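PDB 3IHV: SusD homolog from Bacteroides thetaiotaomicron VPI-5482, which probably binds sugars at the cell surface as an outer-membrane SusD-family protein, helping a partner transporter take up glycans. Local coordinates for residues T32-Y37 with V277-K282; Q244-T249 with P368-I373; Y404-N409 with I474-Y479. All coordinates share one frame; numbering follows the deposited sequence.

Contact 1. Residues T32-Y37 with V277-K282; sequences TLDAMY and VGRIGK
D34, on the short helix 34-38, and R279, in the loop between strands 259-263 and 302-304, form a salt bridge that ties the two segments together. The arginine comes side-on: NE gives its hydrogen to D34 OD1 at 2.8 Å, and NH2 reaches D34 OD2 at 3.2 Å, so each carboxylate oxygen has its own donor. OD1 is met on its syn lone pair; the second bond also falls on the syn side but lies 30° out of the carboxylate plane, in keeping with the 47° between the two planes. With CG of D34 turned anti to the backbone N (chi1 -158°), the carboxylate swings across to the arginine, whose chain runs extended from CG to NE. This bidentate pair joins the N-terminal starch-binding-associated family region to the SusD-family region.

The tighter, buried side is at I280, whose CD1 lies against the Y37 carbonyl oxygen, 3.7 Å away; S42 and I43 of helix 40-44 pack on its hydrocarbon, which suits this buried place. Toward T32 and V277 the fit is looser and wetter. Their carbonyl oxygens stay 4.1 Å apart, and a single water donates to both, 2.5 Å from T32 O and 2.6 Å from V277 O. Two acceptors facing each other cannot bond directly, and the water supplies the missing hydrogens. The chemistry thus implies a join whose direct polar link is the salt bridge, seconded by a backbone bond from R279 to G38, with I280 buried against the Y37 carbonyl on one side and water between carbonyls on the other.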
loop_
_atom_site.group_PDB
_atom_site.type_symbol
_atom_site.label_atom_id
_atom_site.label_comp_id
_atom_site.label_asym_id
_atom_site.label_seq_id
_atom_site.Cartn_x
_atom_site.Cartn_y
_atom_site.Cartn_z
ATOM N N THR A 32 11.331 -1.825 5.587
ATOM C CA THR A 32 10.901 -2.828 6.572
ATOM C C THR A 32 10.655 -2.243 7.951
ATOM O O THR A 32 10.227 -2.959 8.845
ATOM C CB THR A 32 11.887 -4.023 6.676
ATOM O OG1 THR A 32 13.179 -3.556 7.076
ATOM C CG2 THR A 32 11.955 -4.784 5.328
ATOM N N LEU A 33 10.980 -0.970 8.138
ATOM C CA LEU A 33 10.699 -0.302 9.412
ATOM C C LEU A 33 9.206 -0.320 9.756
ATOM O O LEU A 33 8.338 -0.203 8.901
ATOM C CB LEU A 33 11.178 1.142 9.385
ATOM C CG LEU A 33 12.707 1.372 9.416
ATOM C CD1 LEU A 33 12.978 2.781 8.989
ATOM C CD2 LEU A 33 13.365 1.093 10.782
ATOM N N ASP A 34 8.946 -0.376 11.058
ATOM C CA ASP A 34 7.605 -0.340 11.583
ATOM C C ASP A 34 6.909 0.942 11.096
ATOM O O ASP A 34 5.754 0.919 10.684
ATOM C CB ASP A 34 7.714 -0.403 13.116
ATOM C CG ASP A 34 6.445 -0.912 13.811
ATOM O OD1 ASP A 34 5.928 -1.988 13.453
ATOM O OD2 ASP A 34 6.003 -0.246 14.769
ATOM N N ALA A 35 7.647 2.057 11.086
ATOM C CA ALA A 35 7.122 3.339 10.643
ATOM C C ALA A 35 6.957 3.473 9.133
ATOM O O ALA A 35 6.425 4.468 8.634
ATOM C CB ALA A 35 8.030 4.491 11.182
HETATM N N MSE A 36 7.469 2.496 8.397
HETATM C CA MSE A 36 7.322 2.368 6.954
HETATM C C MSE A 36 6.334 1.208 6.713
HETATM O O MSE A 36 5.233 1.245 7.268
HETATM C CB MSE A 36 8.694 2.156 6.298
HETATM C CG MSE A 36 9.643 3.307 6.520
HETATM SE SE MSE A 36 9.239 4.855 5.420
HETATM C CE MSE A 36 9.708 4.125 3.658
ATOM N N TYR A 37 6.699 0.166 5.959
ATOM C CA TYR A 37 5.694 -0.841 5.577
ATOM C C TYR A 37 5.479 -1.960 6.583
ATOM O O TYR A 37 4.616 -2.808 6.370
ATOM C CB TYR A 37 5.968 -1.340 4.132
ATOM C CG TYR A 37 5.941 -0.178 3.161
ATOM C CD1 TYR A 37 4.745 0.314 2.714
ATOM C CD2 TYR A 37 7.115 0.471 2.768
ATOM C CE1 TYR A 37 4.690 1.431 1.883
ATOM C CE2 TYR A 37 7.070 1.578 1.918
ATOM C CZ TYR A 37 5.873 2.055 1.503
ATOM O OH TYR A 37 5.843 3.171 0.692
ATOM N N VAL A 277 11.146 -7.960 10.299
ATOM C CA VAL A 277 9.838 -8.621 10.394
ATOM C C VAL A 277 8.811 -7.491 10.458
ATOM O O VAL A 277 9.145 -6.356 10.851
ATOM C CB VAL A 277 9.752 -9.530 11.606
ATOM C CG1 VAL A 277 10.724 -10.696 11.437
ATOM C CG2 VAL A 277 10.011 -8.777 12.936
ATOM N N GLY A 278 7.579 -7.790 10.077
ATOM C CA GLY A 278 6.535 -6.813 10.113
ATOM C C GLY A 278 5.313 -7.320 10.841
ATOM O O GLY A 278 5.314 -8.386 11.452
ATOM N N ARG A 279 4.251 -6.539 10.748
ATOM C CA ARG A 279 2.991 -6.861 11.411
ATOM C C ARG A 279 1.922 -7.384 10.455
ATOM O O ARG A 279 0.755 -7.480 10.815
ATOM C CB ARG A 279 2.488 -5.615 12.131
ATOM C CG ARG A 279 3.463 -5.086 13.190
ATOM C CD ARG A 279 2.818 -3.998 13.967
ATOM N NE ARG A 279 3.758 -3.222 14.777
ATOM C CZ ARG A 279 3.900 -3.315 16.092
ATOM N NH1 ARG A 279 3.167 -4.158 16.802
ATOM N NH2 ARG A 279 4.786 -2.538 16.717
ATOM N N ILE A 280 2.321 -7.743 9.240
ATOM C CA ILE A 280 1.364 -8.162 8.207
ATOM C C ILE A 280 0.845 -9.551 8.570
ATOM O O ILE A 280 1.620 -10.442 8.973
ATOM C CB ILE A 280 1.965 -8.144 6.789
ATOM C CG1 ILE A 280 2.801 -6.865 6.488
ATOM C CG2 ILE A 280 0.860 -8.382 5.759
ATOM C CD1 ILE A 280 2.124 -5.500 6.733
ATOM N N GLY A 281 -0.466 -9.738 8.505
ATOM C CA GLY A 281 -1.095 -10.973 8.985
ATOM C C GLY A 281 -1.243 -11.021 10.513
ATOM O O GLY A 281 -1.793 -11.976 11.062
ATOM N N LYS A 282 -0.762 -9.986 11.211
ATOM C CA LYS A 282 -0.863 -9.923 12.658
ATOM C C LYS A 282 -1.881 -8.855 13.010
ATOM O O LYS A 282 -3.023 -9.166 13.332
ATOM C CB LYS A 282 0.525 -9.647 13.281
ATOM C CG LYS A 282 1.619 -10.644 12.803
ATOM C CD LYS A 282 1.275 -12.087 13.068
ATOM C CE LYS A 282 1.399 -12.465 14.521
ATOM N NZ LYS A 282 1.295 -13.951 14.961
HETATM O O HOH W 1 8.962 -3.748 10.855
#

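Contact 2. Residues Q244-T249 with P368-I373; sequences QLWKNT and PAKWDI. With EDO (1,2-ethanediol), chain O.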
loop_
_atom_site.group_PDB
_atom_site.type_symbol
_atom_site.label_atom_id
_atom_site.label_comp_id
_atom_site.label_asym_id
_atom_site.label_seq_id
_atom_site.Cartn_x
_atom_site.Cartn_y
_atom_site.Cartn_z
ATOM N N GLN A 244 -3.472 -17.435 -5.264
ATOM C CA GLN A 244 -2.032 -17.594 -5.356
ATOM C C GLN A 244 -1.283 -16.361 -4.901
ATOM O O GLN A 244 -0.163 -16.459 -4.402
ATOM C CB GLN A 244 -1.614 -18.008 -6.788
ATOM C CG GLN A 244 -0.191 -18.549 -6.864
ATOM C CD GLN A 244 -0.025 -19.869 -6.106
ATOM O OE1 GLN A 244 -0.819 -20.777 -6.270
ATOM N NE2 GLN A 244 1.025 -19.976 -5.301
ATOM N N LEU A 245 -1.836 -15.166 -5.134
ATOM C CA LEU A 245 -1.184 -13.992 -4.623
ATOM C C LEU A 245 -0.957 -14.039 -3.105
ATOM O O LEU A 245 0.087 -13.567 -2.609
ATOM C CB LEU A 245 -2.026 -12.733 -4.915
ATOM C CG LEU A 245 -2.142 -12.269 -6.363
ATOM C CD1 LEU A 245 -3.315 -11.344 -6.556
ATOM C CD2 LEU A 245 -0.806 -11.631 -6.832
ATOM N N TRP A 246 -1.920 -14.596 -2.379
ATOM C CA TRP A 246 -1.897 -14.600 -0.906
ATOM C C TRP A 246 -1.024 -15.755 -0.427
ATOM O O TRP A 246 -0.231 -15.604 0.530
ATOM C CB TRP A 246 -3.372 -14.531 -0.335
ATOM C CG TRP A 246 -4.050 -13.452 -1.113
ATOM C CD1 TRP A 246 -5.025 -13.592 -2.044
ATOM C CD2 TRP A 246 -3.619 -12.095 -1.198
ATOM N NE1 TRP A 246 -5.250 -12.408 -2.673
ATOM C CE2 TRP A 246 -4.403 -11.468 -2.166
ATOM C CE3 TRP A 246 -2.678 -11.337 -0.503
ATOM C CZ2 TRP A 246 -4.256 -10.123 -2.478
ATOM C CZ3 TRP A 246 -2.536 -10.006 -0.833
ATOM C CH2 TRP A 246 -3.301 -9.430 -1.801
ATOM N N LYS A 247 -1.132 -16.892 -1.108
ATOM C CA LYS A 247 -0.217 -17.997 -0.839
ATOM C C LYS A 247 1.217 -17.490 -0.989
ATOM O O LYS A 247 2.055 -17.695 -0.110
ATOM C CB LYS A 247 -0.422 -19.192 -1.796
ATOM C CG LYS A 247 -1.776 -19.869 -1.658
ATOM C CD LYS A 247 -1.927 -21.074 -2.592
ATOM C CE LYS A 247 -3.301 -21.738 -2.485
ATOM N NZ LYS A 247 -3.432 -23.007 -3.370
ATOM N N ASN A 248 1.500 -16.804 -2.095
ATOM C CA ASN A 248 2.855 -16.344 -2.358
ATOM C C ASN A 248 3.381 -15.347 -1.333
ATOM O O ASN A 248 4.467 -15.527 -0.767
ATOM C CB ASN A 248 2.951 -15.677 -3.749
ATOM C CG ASN A 248 2.844 -16.650 -4.891
ATOM O OD1 ASN A 248 2.880 -17.874 -4.713
ATOM N ND2 ASN A 248 2.799 -16.098 -6.105
ATOM N N THR A 249 2.603 -14.306 -1.078
ATOM C CA THR A 249 3.064 -13.241 -0.186
ATOM C C THR A 249 3.228 -13.708 1.278
ATOM O O THR A 249 4.073 -13.187 1.998
ATOM C CB THR A 249 2.177 -11.985 -0.325
ATOM O OG1 THR A 249 2.949 -10.811 -0.004
ATOM C CG2 THR A 249 0.932 -12.097 0.567
ATOM N N PRO A 368 -9.762 -8.667 7.183
ATOM C CA PRO A 368 -9.280 -9.160 5.894
ATOM C C PRO A 368 -8.913 -10.645 6.044
ATOM O O PRO A 368 -8.624 -11.111 7.158
ATOM C CB PRO A 368 -8.001 -8.320 5.661
ATOM C CG PRO A 368 -8.085 -7.156 6.639
ATOM C CD PRO A 368 -8.908 -7.614 7.752
ATOM N N ALA A 369 -8.932 -11.390 4.933
ATOM C CA ALA A 369 -8.511 -12.792 4.910
ATOM C C ALA A 369 -7.267 -12.981 4.044
ATOM O O ALA A 369 -6.731 -14.074 3.951
ATOM C CB ALA A 369 -9.628 -13.680 4.394
ATOM N N LYS A 370 -6.793 -11.911 3.406
ATOM C CA LYS A 370 -5.627 -11.981 2.517
ATOM C C LYS A 370 -4.355 -12.440 3.222
ATOM O O LYS A 370 -3.490 -13.047 2.596
ATOM C CB LYS A 370 -5.390 -10.626 1.884
ATOM C CG LYS A 370 -6.489 -10.266 0.912
ATOM C CD LYS A 370 -6.302 -8.912 0.255
ATOM C CE LYS A 370 -7.270 -8.760 -0.930
ATOM N NZ LYS A 370 -7.241 -7.442 -1.685
ATOM N N TRP A 371 -4.235 -12.088 4.499
ATOM C CA TRP A 371 -3.048 -12.419 5.286
ATOM C C TRP A 371 -3.369 -13.388 6.434
ATOM O O TRP A 371 -2.844 -13.275 7.538
ATOM C CB TRP A 371 -2.282 -11.145 5.710
ATOM C CG TRP A 371 -2.037 -10.273 4.510
ATOM C CD1 TRP A 371 -1.046 -10.425 3.581
ATOM C CD2 TRP A 371 -2.869 -9.191 4.036
ATOM N NE1 TRP A 371 -1.203 -9.504 2.561
ATOM C CE2 TRP A 371 -2.282 -8.712 2.840
ATOM C CE3 TRP A 371 -3.984 -8.522 4.555
ATOM C CZ2 TRP A 371 -2.820 -7.647 2.109
ATOM C CZ3 TRP A 371 -4.531 -7.458 3.827
ATOM C CH2 TRP A 371 -3.923 -7.019 2.624
ATOM N N ASP A 372 -4.205 -14.382 6.113
ATOM C CA ASP A 372 -4.533 -15.450 7.017
ATOM C C ASP A 372 -3.338 -16.431 7.161
ATOM O O ASP A 372 -3.129 -17.350 6.341
ATOM C CB ASP A 372 -5.770 -16.164 6.516
ATOM C CG ASP A 372 -6.226 -17.242 7.449
ATOM O OD1 ASP A 372 -5.389 -17.747 8.258
ATOM O OD2 ASP A 372 -7.393 -17.614 7.329
ATOM N N ILE A 373 -2.548 -16.199 8.198
ATOM C CA ILE A 373 -1.359 -17.009 8.462
ATOM C C ILE A 373 -1.697 -18.518 8.659
ATOM O O ILE A 373 -1.021 -19.371 8.099
ATOM C CB ILE A 373 -0.551 -16.435 9.655
ATOM C CG1 ILE A 373 0.063 -15.092 9.269
ATOM C CG2 ILE A 373 0.516 -17.419 10.108
ATOM C CD1 ILE A 373 0.802 -14.369 10.413
HETATM C C1 EDO O . 0.806 -23.533 -6.705
HETATM O O1 EDO O . -0.608 -23.423 -6.493
HETATM C C2 EDO O . 1.491 -23.917 -5.405
HETATM O O2 EDO O . 1.331 -22.899 -4.399
HETATM O O HOH W 2 1.098 -8.791 0.926
#
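One turn of helix 242-250 lies against the type I beta turn A369-D372, the two backbones coming nearest at W246 and K370, whose CA atoms are 5.7 Å apart. W246 has the largest share of the buried surface. The lysine chain, extended beyond CG, lies over one face of this indole, with CD 3.8 Å from the centroid of the W246 six-membered ring and 20° off its normal, a CH-pi contact; L245 CB lies against the opposite face, toward its rim. Lysine suits the place because its methylenes pave the aromatic ring while its ammonium passes beyond it to a salt bridge with E466. The backbone is pressed close too: K370 O sits 3.3 Å from W246 CB, and this buried carbonyl oxygen has no hydrogen-bonding partner in the model.

The turn joins strand 367-368 to helix 373-376, which D372 N-caps through its side chain, so the contact seats a strand-to-helix connection of the SusD-family region on helix 242-250. Next to the lysine, W371 meets W246 in an offset edge-to-face pair: the edge of W246 is directed at the face of W371, the planes stand at 83°, and W246 CZ3 comes 3.8 Å from W371 CZ2. K370 CB sits over the centre of the W371 ring, so the lysine packs against both indoles. T249 CG2 adds a methyl 3.9 Å from W371 NE1. A water joins the polar atoms of the same two residues, accepting from W371 NE1 at 2.9 Å and donating to T249 OG1, which is also hydrogen-bonded to E262.

Contact 3. Residues Y404-N409 with I474-Y479; sequences YAEALN and IRWGIY
The backbones of helix 397-412 and of the end of helix 469-475 stay well apart, with E406 and W476 the nearest pair at 11.3 Å between CA atoms, so long side chains must span the gap. E406 does so with its chain fully stretched: CG is anti to the backbone N (chi1 179°), and CD continues the line. R475 comes from the opposite direction and grips the carboxylate end-on. Its NH2 bonds E406 OE1 at 2.8 Å, nearly straight at 176° and on the syn lone pair; NH1 reaches E406 OE2 at 2.9 Å in the more bent bond of the two (143°), tilted from the guanidinium plane. W476 NE1 gives OE2 a second bond of 2.9 Å, and the two donors approach this oxygen from opposite faces of the carboxylate plane.

The indole nitrogen also lies 3.2 Å above the guanidinium plane of R475, toward its rim, so the two donors lie close together around one carboxylate. Behind them, D472 forms a salt bridge with R475 NE, which helps to fix the guanidinium's rotation, and R456 makes a cation-pi contact with W476. A leucine in place of E406 would probably leave R475 NH1 and W476 NE1 without their carboxylate acceptor and R475 with D472 as its remaining named acidic partner. G477 then turns the chain with positive phi in a Schellman motif, and I478 stands at the N-cap position of the helix that follows. With W220 of helix 219-232 also touching E406, this buried interhelical salt bridge is consistent with the TPR-like helical packing of SusD proteins.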
loop_
_atom_site.group_PDB
_atom_site.type_symbol
_atom_site.label_atom_id
_atom_site.label_comp_id
_atom_site.label_asym_id
_atom_site.label_seq_id
_atom_site.Cartn_x
_atom_site.Cartn_y
_atom_site.Cartn_z
ATOM N N TYR A 404 -4.696 2.179 -15.656
ATOM C CA TYR A 404 -4.722 2.385 -17.092
ATOM C C TYR A 404 -6.148 2.667 -17.566
ATOM O O TYR A 404 -6.415 3.658 -18.261
ATOM C CB TYR A 404 -4.126 1.146 -17.764
ATOM C CG TYR A 404 -3.930 1.189 -19.271
ATOM C CD1 TYR A 404 -3.550 2.356 -19.929
ATOM C CD2 TYR A 404 -4.037 0.021 -20.027
ATOM C CE1 TYR A 404 -3.342 2.372 -21.306
ATOM C CE2 TYR A 404 -3.811 0.032 -21.386
ATOM C CZ TYR A 404 -3.449 1.209 -22.022
ATOM O OH TYR A 404 -3.229 1.206 -23.387
ATOM N N ALA A 405 -7.086 1.829 -17.126
ATOM C CA ALA A 405 -8.477 2.017 -17.484
ATOM C C ALA A 405 -8.977 3.351 -16.969
ATOM O O ALA A 405 -9.628 4.106 -17.725
ATOM C CB ALA A 405 -9.348 0.902 -16.933
ATOM N N GLU A 406 -8.665 3.650 -15.709
ATOM C CA GLU A 406 -9.107 4.912 -15.091
ATOM C C GLU A 406 -8.584 6.117 -15.868
ATOM O O GLU A 406 -9.315 7.012 -16.242
ATOM C CB GLU A 406 -8.641 4.983 -13.621
ATOM C CG GLU A 406 -9.027 6.263 -12.913
ATOM C CD GLU A 406 -8.504 6.352 -11.504
ATOM O OE1 GLU A 406 -7.915 5.352 -10.977
ATOM O OE2 GLU A 406 -8.747 7.424 -10.911
ATOM N N ALA A 407 -7.281 6.114 -16.126
ATOM C CA ALA A 407 -6.634 7.268 -16.783
ATOM C C ALA A 407 -7.080 7.446 -18.216
ATOM O O ALA A 407 -7.292 8.595 -18.677
ATOM C CB ALA A 407 -5.074 7.131 -16.715
ATOM N N LEU A 408 -7.216 6.343 -18.960
ATOM C CA LEU A 408 -7.745 6.451 -20.314
ATOM C C LEU A 408 -9.117 7.121 -20.319
ATOM O O LEU A 408 -9.401 7.994 -21.137
ATOM C CB LEU A 408 -7.864 5.074 -20.969
ATOM C CG LEU A 408 -6.548 4.444 -21.464
ATOM C CD1 LEU A 408 -6.773 2.971 -21.794
ATOM C CD2 LEU A 408 -6.087 5.227 -22.692
ATOM N N ASN A 409 -9.982 6.699 -19.400
ATOM C CA ASN A 409 -11.349 7.237 -19.345
ATOM C C ASN A 409 -11.313 8.703 -18.984
ATOM O O ASN A 409 -12.067 9.486 -19.539
ATOM C CB ASN A 409 -12.165 6.436 -18.331
ATOM C CG ASN A 409 -13.581 6.906 -18.213
ATOM O OD1 ASN A 409 -14.307 6.968 -19.199
ATOM N ND2 ASN A 409 -14.010 7.175 -16.983
ATOM N N ILE A 474 -8.986 10.203 -1.425
ATOM C CA ILE A 474 -8.375 11.516 -1.342
ATOM C C ILE A 474 -8.052 12.074 -2.734
ATOM O O ILE A 474 -8.457 13.183 -3.053
ATOM C CB ILE A 474 -7.122 11.518 -0.401
ATOM C CG1 ILE A 474 -7.582 11.333 1.042
ATOM C CG2 ILE A 474 -6.363 12.848 -0.538
ATOM C CD1 ILE A 474 -6.509 11.078 2.059
ATOM N N ARG A 475 -7.369 11.313 -3.593
ATOM C CA ARG A 475 -7.040 11.856 -4.908
ATOM C C ARG A 475 -8.300 12.084 -5.769
ATOM O O ARG A 475 -8.319 12.947 -6.663
ATOM C CB ARG A 475 -6.000 10.983 -5.608
ATOM C CG ARG A 475 -6.519 9.621 -6.061
ATOM C CD ARG A 475 -5.391 8.781 -6.658
ATOM N NE ARG A 475 -5.867 7.450 -7.036
ATOM C CZ ARG A 475 -6.420 7.147 -8.201
ATOM N NH1 ARG A 475 -6.526 8.051 -9.138
ATOM N NH2 ARG A 475 -6.823 5.918 -8.438
ATOM N N TRP A 476 -9.367 11.330 -5.466
ATOM C CA TRP A 476 -10.643 11.541 -6.123
ATOM C C TRP A 476 -11.422 12.725 -5.567
ATOM O O TRP A 476 -12.416 13.099 -6.154
ATOM C CB TRP A 476 -11.525 10.288 -6.063
ATOM C CG TRP A 476 -10.953 9.077 -6.791
ATOM C CD1 TRP A 476 -10.159 9.103 -7.891
ATOM C CD2 TRP A 476 -11.108 7.695 -6.438
ATOM N NE1 TRP A 476 -9.821 7.839 -8.260
ATOM C CE2 TRP A 476 -10.424 6.948 -7.400
ATOM C CE3 TRP A 476 -11.832 7.023 -5.454
ATOM C CZ2 TRP A 476 -10.353 5.569 -7.359
ATOM C CZ3 TRP A 476 -11.769 5.627 -5.415
ATOM C CH2 TRP A 476 -11.040 4.920 -6.361
ATOM N N GLY A 477 -10.990 13.272 -4.425
ATOM C CA GLY A 477 -11.609 14.416 -3.795
ATOM C C GLY A 477 -12.900 14.065 -3.076
ATOM O O GLY A 477 -13.716 14.919 -2.821
ATOM N N ILE A 478 -13.063 12.797 -2.695
ATOM C CA ILE A 478 -14.308 12.355 -2.049
ATOM C C ILE A 478 -14.133 11.712 -0.665
ATOM O O ILE A 478 -15.018 11.001 -0.216
ATOM C CB ILE A 478 -15.093 11.394 -3.008
ATOM C CG1 ILE A 478 -14.330 10.093 -3.337
ATOM C CG2 ILE A 478 -15.486 12.142 -4.268
ATOM C CD1 ILE A 478 -15.153 9.066 -4.148
ATOM N N TYR A 479 -13.020 11.975 0.012
ATOM C CA TYR A 479 -12.756 11.279 1.272
ATOM C C TYR A 479 -13.803 11.620 2.326
ATOM O O TYR A 479 -14.507 10.736 2.825
ATOM C CB TYR A 479 -11.338 11.546 1.778
ATOM C CG TYR A 479 -11.082 10.839 3.046
ATOM C CD1 TYR A 479 -11.253 9.476 3.124
ATOM C CD2 TYR A 479 -10.690 11.523 4.210
ATOM C CE1 TYR A 479 -11.026 8.773 4.331
ATOM C CE2 TYR A 479 -10.484 10.839 5.397
ATOM C CZ TYR A 479 -10.641 9.458 5.441
ATOM O OH TYR A 479 -10.488 8.750 6.603
#

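Overall arrangement
Contacts 1 and 2 are neighbours, with centres 15 Å apart, and they touch: G281 and I280 pack on W371, and K282 meets I373. Their segments alternate along the chain, 32-37, 244-249, 277-282, then 368-373, so the two closures interlock and bring helices 34-38 and 242-250 against the loops 277-282 and 368-373 of the SusD-family region. Contact 3 follows in series, joining helix 397-412 to the end of helix 469-475. Its centre is 28 Å from that of contact 1, across the centre of the chain, and 27 Å from that of contact 2. Two linked contacts thus knit distant sequence together, while the third joins two helices elsewhere in the chain, its nearest atoms about 14 to 15 Å from the others.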